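Local coordinates for protein similar to hydroxylamine oxidoreductase (PDB 6H5L) that belongs to the hydroxylamine oxidoreductase-like multihaem cytochromes and probably acts as a reductase, carrying electrons along its c-type haems within a large anammox complex, at residues Gly250-Lys255 / Asp274-Thr279; Lys319-Gly324 / Ala329-Ile334. All blocks are in the same frame, centred on the assembly; numbering follows the deposited sequence.

Contact 1. Residues Gly250-Lys255 / Asp274-Thr279. With HEC (heme c), chain J.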
# COMPACT_ATOMS: atom_id res chain seq x y z
N GLY A 250 10.82 24.01 -24.41
CA GLY A 250 10.51 24.47 -23.08
C GLY A 250 9.08 24.18 -22.65
O GLY A 250 8.83 23.86 -21.48
N LYS A 251 8.13 24.30 -23.58
CA LYS A 251 6.74 23.99 -23.26
C LYS A 251 6.57 22.52 -22.89
O LYS A 251 5.81 22.19 -21.98
CB LYS A 251 5.84 24.36 -24.43
CG LYS A 251 5.57 25.85 -24.56
CD LYS A 251 4.92 26.39 -23.30
CE LYS A 251 5.63 27.62 -22.79
NZ LYS A 251 5.25 27.95 -21.39
N ILE A 252 7.28 21.63 -23.59
CA ILE A 252 7.19 20.21 -23.29
C ILE A 252 7.86 19.91 -21.95
O ILE A 252 7.38 19.08 -21.17
CB ILE A 252 7.79 19.38 -24.44
CG1 ILE A 252 6.90 19.48 -25.68
CG2 ILE A 252 7.98 17.94 -24.01
CD1 ILE A 252 7.49 18.82 -26.91
N TYR A 253 8.98 20.57 -21.67
CA TYR A 253 9.64 20.39 -20.38
C TYR A 253 8.76 20.86 -19.24
O TYR A 253 8.60 20.16 -18.23
CB TYR A 253 10.99 21.12 -20.36
CG TYR A 253 11.42 21.53 -18.96
CD1 TYR A 253 11.79 20.58 -18.02
CD2 TYR A 253 11.47 22.87 -18.60
CE1 TYR A 253 12.18 20.96 -16.74
CE2 TYR A 253 11.86 23.26 -17.33
CZ TYR A 253 12.21 22.30 -16.41
OH TYR A 253 12.61 22.68 -15.15
N GLU A 254 8.16 22.04 -19.38
CA GLU A 254 7.34 22.59 -18.30
C GLU A 254 6.12 21.73 -18.01
O GLU A 254 5.66 21.66 -16.87
CB GLU A 254 6.93 24.02 -18.63
CG GLU A 254 8.05 25.03 -18.45
CD GLU A 254 7.93 26.22 -19.39
OE1 GLU A 254 6.85 26.41 -19.98
OE2 GLU A 254 8.92 26.97 -19.53
N LYS A 255 5.57 21.07 -19.03
CA LYS A 255 4.38 20.24 -18.86
C LYS A 255 4.69 18.77 -18.62
O LYS A 255 3.79 18.02 -18.25
CB LYS A 255 3.47 20.38 -20.09
CG LYS A 255 2.89 21.78 -20.27
CD LYS A 255 2.23 22.28 -18.99
CE LYS A 255 1.01 21.45 -18.62
NZ LYS A 255 0.41 21.88 -17.32
N ASP A 274 14.62 9.97 -20.50
CA ASP A 274 14.79 10.78 -19.30
C ASP A 274 14.40 12.24 -19.54
O ASP A 274 13.67 12.82 -18.74
CB ASP A 274 16.23 10.68 -18.80
CG ASP A 274 16.60 9.28 -18.36
OD1 ASP A 274 15.69 8.54 -17.91
OD2 ASP A 274 17.79 8.90 -18.48
N TYR A 275 14.89 12.83 -20.63
CA TYR A 275 14.40 14.11 -21.12
C TYR A 275 13.69 13.87 -22.44
O TYR A 275 14.26 13.24 -23.34
CB TYR A 275 15.53 15.12 -21.35
CG TYR A 275 16.41 15.50 -20.17
CD1 TYR A 275 16.19 14.99 -18.90
CD2 TYR A 275 17.47 16.38 -20.35
CE1 TYR A 275 17.01 15.35 -17.83
CE2 TYR A 275 18.29 16.74 -19.30
CZ TYR A 275 18.05 16.23 -18.04
OH TYR A 275 18.87 16.59 -17.00
N ARG A 276 12.46 14.37 -22.58
CA ARG A 276 11.86 14.35 -23.91
C ARG A 276 12.40 15.47 -24.78
O ARG A 276 12.69 15.26 -25.96
CB ARG A 276 10.33 14.43 -23.83
CG ARG A 276 9.69 14.23 -25.20
CD ARG A 276 8.22 14.60 -25.25
NE ARG A 276 7.76 14.70 -26.63
CZ ARG A 276 6.55 15.11 -27.00
NH1 ARG A 276 5.65 15.46 -26.09
NH2 ARG A 276 6.23 15.16 -28.29
N THR A 277 12.55 16.66 -24.20
CA THR A 277 13.17 17.81 -24.85
C THR A 277 14.37 18.26 -24.02
O THR A 277 14.41 18.05 -22.81
CB THR A 277 12.18 18.97 -25.01
OG1 THR A 277 11.62 19.31 -23.73
CG2 THR A 277 11.06 18.58 -25.96
N PRO A 278 15.37 18.88 -24.65
CA PRO A 278 16.60 19.21 -23.93
C PRO A 278 16.43 20.43 -23.03
O PRO A 278 15.50 21.23 -23.17
CB PRO A 278 17.61 19.49 -25.05
CG PRO A 278 16.77 20.03 -26.15
CD PRO A 278 15.45 19.30 -26.07
N THR A 279 17.37 20.56 -22.10
CA THR A 279 17.47 21.70 -21.21
C THR A 279 18.63 22.58 -21.64
O THR A 279 19.42 22.23 -22.53
CB THR A 279 17.66 21.25 -19.76
OG1 THR A 279 18.92 20.58 -19.63
CG2 THR A 279 16.55 20.30 -19.34
FE HEC J . 14.28 19.73 -30.98
CHA HEC J . 11.03 20.59 -31.53
CHB HEC J . 15.29 22.19 -33.20
CHC HEC J . 17.59 19.12 -30.25
CHD HEC J . 13.35 17.10 -28.99
NA HEC J . 13.34 21.16 -32.12
C1A HEC J . 11.97 21.28 -32.26
C2A HEC J . 11.71 22.27 -33.29
C3A HEC J . 12.88 22.71 -33.74
C4A HEC J . 13.93 22.02 -33.03
CMA HEC J . 13.09 23.77 -34.85
CAA HEC J . 10.32 22.74 -33.78
CBA HEC J . 9.66 21.61 -34.56
CGA HEC J . 8.43 22.12 -35.28
O1A HEC J . 7.75 21.29 -35.92
O2A HEC J . 8.14 23.34 -35.20
NB HEC J . 16.10 20.49 -31.63
C1B HEC J . 16.28 21.55 -32.50
C2B HEC J . 17.69 21.87 -32.55
C3B HEC J . 18.33 21.01 -31.74
C4B HEC J . 17.34 20.14 -31.14
CMB HEC J . 18.31 22.99 -33.42
CAB HEC J . 19.85 20.94 -31.45
CBB HEC J . 20.35 22.21 -30.72
NC HEC J . 15.28 18.36 -29.85
C1C HEC J . 16.65 18.30 -29.66
C2C HEC J . 16.92 17.29 -28.65
C3C HEC J . 15.77 16.67 -28.37
C4C HEC J . 14.70 17.37 -29.07
CMC HEC J . 18.34 16.83 -28.26
CAC HEC J . 15.58 15.47 -27.41
CBC HEC J . 15.97 15.78 -25.95
ND HEC J . 12.47 18.98 -30.33
C1D HEC J . 12.33 17.81 -29.57
C2D HEC J . 10.92 17.48 -29.50
C3D HEC J . 10.20 18.58 -30.30
C4D HEC J . 11.24 19.46 -30.77
CMD HEC J . 10.28 16.28 -28.77
CAD HEC J . 8.68 18.73 -30.56
CBD HEC J . 8.38 18.40 -32.01
CGD HEC J . 7.27 19.28 -32.52
O1D HEC J . 7.38 20.52 -32.36
O2D HEC J . 6.29 18.74 -33.10
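With CG1 beside its backbone N (chi1 -69°), Ile-252 carries CD1 to the guanidinium of Arg-276, whose own chain, CG anti to the backbone N (chi1 -173°) and extended to NE, crosses it at about a right angle. They meet in a haem pocket of this multihaem c-type cytochrome, where helix 248-256 packs on the loop leading into helix 280-285. Ile-252 CG2 rests on Arg-276 CD at 3.6 Å, and Ile-252 CD1 sits over the centre of one guanidinium face, 3.8 Å above its plane. The haem methyl CMD comes in obliquely, 3.7 Å from Arg-276 NE. The buried positive charge is met by Glu-256 and, across the subunit interface, by Glu-222 and Asp-94 of the second subunit, so the contact also lies on an oligomer seam. Thr-277 puts its CG2 against Ile-252, 3.7 Å from CB; its OG1 lies 3.6 Å from Tyr-253 N. No hydrogen bond joins the two segments, whose direct contact is van der Waals; Thr-277 OG1 is instead hydrogen-bonded to His-249 O, one turn back on the helix, and to Tyr-260 OH. Pro-278 lays its ring over one porphyrin face, at the C2C-C3C pyrrole, its CD 3.5 Å from HEC C3C.

Contact 2. Residues Lys319-Gly324 / Ala329-Ile334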
# COMPACT_ATOMS: atom_id res chain seq x y z
N LYS A 319 33.80 47.38 -41.78
CA LYS A 319 34.79 46.79 -42.66
C LYS A 319 36.20 46.88 -42.08
O LYS A 319 37.10 46.18 -42.55
CB LYS A 319 34.75 47.47 -44.03
CG LYS A 319 35.02 48.97 -44.00
CD LYS A 319 34.65 49.63 -45.32
CE LYS A 319 34.72 51.15 -45.23
NZ LYS A 319 36.11 51.65 -45.05
N ASP A 320 36.41 47.74 -41.08
CA ASP A 320 37.70 47.89 -40.43
C ASP A 320 37.69 47.41 -38.98
O ASP A 320 38.71 47.54 -38.30
CB ASP A 320 38.14 49.36 -40.49
CG ASP A 320 38.46 49.81 -41.91
OD1 ASP A 320 39.32 49.17 -42.55
OD2 ASP A 320 37.85 50.79 -42.38
N TYR A 321 36.57 46.89 -38.50
CA TYR A 321 36.52 46.28 -37.18
C TYR A 321 37.55 45.15 -37.10
O TYR A 321 37.76 44.43 -38.08
CB TYR A 321 35.11 45.74 -36.92
CG TYR A 321 34.91 45.07 -35.58
CD1 TYR A 321 35.15 43.71 -35.41
CD2 TYR A 321 34.46 45.79 -34.48
CE1 TYR A 321 34.96 43.09 -34.19
CE2 TYR A 321 34.27 45.18 -33.25
CZ TYR A 321 34.52 43.83 -33.12
OH TYR A 321 34.34 43.21 -31.90
N PRO A 322 38.22 44.97 -35.95
CA PRO A 322 38.08 45.69 -34.67
C PRO A 322 39.02 46.88 -34.49
O PRO A 322 39.41 47.16 -33.36
CB PRO A 322 38.39 44.60 -33.65
CG PRO A 322 39.43 43.78 -34.32
CD PRO A 322 39.11 43.80 -35.80
N TYR A 323 39.39 47.54 -35.59
CA TYR A 323 40.12 48.81 -35.54
C TYR A 323 41.48 48.67 -34.84
O TYR A 323 41.94 49.61 -34.19
CB TYR A 323 39.29 49.91 -34.87
CG TYR A 323 37.83 49.87 -35.25
CD1 TYR A 323 37.41 50.21 -36.53
CD2 TYR A 323 36.86 49.50 -34.32
CE1 TYR A 323 36.08 50.17 -36.88
CE2 TYR A 323 35.52 49.46 -34.67
CZ TYR A 323 35.14 49.80 -35.95
OH TYR A 323 33.81 49.77 -36.31
N GLY A 324 42.12 47.52 -34.97
CA GLY A 324 43.42 47.33 -34.34
C GLY A 324 43.40 47.33 -32.83
O GLY A 324 44.43 47.60 -32.20
N ALA A 329 37.23 41.22 -29.36
CA ALA A 329 37.34 40.08 -30.25
C ALA A 329 37.27 40.52 -31.71
O ALA A 329 36.57 41.47 -32.06
CB ALA A 329 36.23 39.06 -29.96
N ASP A 330 38.00 39.81 -32.56
CA ASP A 330 37.99 40.07 -33.99
C ASP A 330 36.80 39.38 -34.64
O ASP A 330 36.02 38.67 -33.99
CB ASP A 330 39.31 39.62 -34.62
CG ASP A 330 40.11 38.69 -33.73
OD1 ASP A 330 39.62 38.34 -32.64
OD2 ASP A 330 41.24 38.32 -34.12
N LYS A 331 36.65 39.59 -35.94
CA LYS A 331 35.48 39.09 -36.66
C LYS A 331 35.45 37.57 -36.64
O LYS A 331 36.47 36.91 -36.87
CB LYS A 331 35.49 39.61 -38.10
CG LYS A 331 35.40 41.12 -38.22
CD LYS A 331 34.39 41.54 -39.28
CE LYS A 331 35.06 42.22 -40.47
NZ LYS A 331 35.63 43.54 -40.10
N ILE A 332 34.28 37.01 -36.35
CA ILE A 332 34.11 35.57 -36.25
C ILE A 332 34.04 34.97 -37.65
O ILE A 332 33.27 35.44 -38.50
CB ILE A 332 32.85 35.22 -35.45
CG1 ILE A 332 32.88 35.90 -34.08
CG2 ILE A 332 32.71 33.72 -35.29
CD1 ILE A 332 31.62 35.69 -33.26
N ASP A 333 34.85 33.94 -37.90
CA ASP A 333 34.80 33.20 -39.15
C ASP A 333 33.84 32.03 -38.95
O ASP A 333 34.19 31.02 -38.34
CB ASP A 333 36.19 32.72 -39.56
CG ASP A 333 36.23 32.17 -40.97
OD1 ASP A 333 35.18 32.18 -41.64
OD2 ASP A 333 37.32 31.73 -41.41
N ILE A 334 32.62 32.18 -39.47
CA ILE A 334 31.58 31.18 -39.25
C ILE A 334 31.99 29.84 -39.86
O ILE A 334 31.69 28.78 -39.31
CB ILE A 334 30.24 31.68 -39.82
CG1 ILE A 334 29.74 32.87 -39.00
CG2 ILE A 334 29.20 30.56 -39.85
CD1 ILE A 334 29.67 32.59 -37.52
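Tyr-321 lies edge-on to Lys-331: ring atom CD1 is 3.8 Å from Lys-331 CG, close to the ring plane, and the two side chains slide past each other in opposite directions. The Tyr-321-Pro-322 peptide bond is cis and forms the centre of a type VI beta turn, closed by Tyr-323 N bonding to Asp-320 O at 2.8 Å. As is common for an aromatic residue before a cis proline, Pro-322 packs on the tyrosine, its CB 3.7 Å above the plane and over the centre of the ring. Tyr-321 also touches Pro-308 and Ile-439, and is buried in a contact that otherwise lies at the surface.

Bends at chi2, chi3 and chi4 fold the Lys-331 chain back, bringing NZ 3.1 Å from Tyr-321 O. This bond meets the carbonyl at a C=O...N angle of 125°, with the donor tilted 28° from the carbonyl plane; NZ also bonds Leu-318 O, so one ammonium ties two backbone carbonyls together. A methionine in its place has no ammonium, and Tyr-321 O and Leu-318 O would probably be left without their shared donor, loosening the tie between the turn and 329-334. Pro-322 CG touches Asp-330 CA at 4.0 Å. At the far end of the ring, Tyr-321 OH makes a weak hydrogen bond to Ala-329 O, 2.8 Å away.

Overall arrangement
Contact 1 is buried and contact 2 lies at the surface; their centres are 37 Å apart, their nearest atoms about 21 Å, and they share no element. Contact 1 sets a helix against a loop beside a haem, and its segments meet by van der Waals packing with no hydrogen bond between them, while acids from its own chain and a neighbouring subunit form salt bridges with the arginine. Contact 2 joins two parts of one irregular loop before helix 337-350, untouched by any other protein chain, and there a lysine and, weakly, a tyrosine hydroxyl bond to backbone carbonyls. Each has a long basic side chain: the arginine stays extended toward its acids, whereas the lysine folds back onto the local backbone.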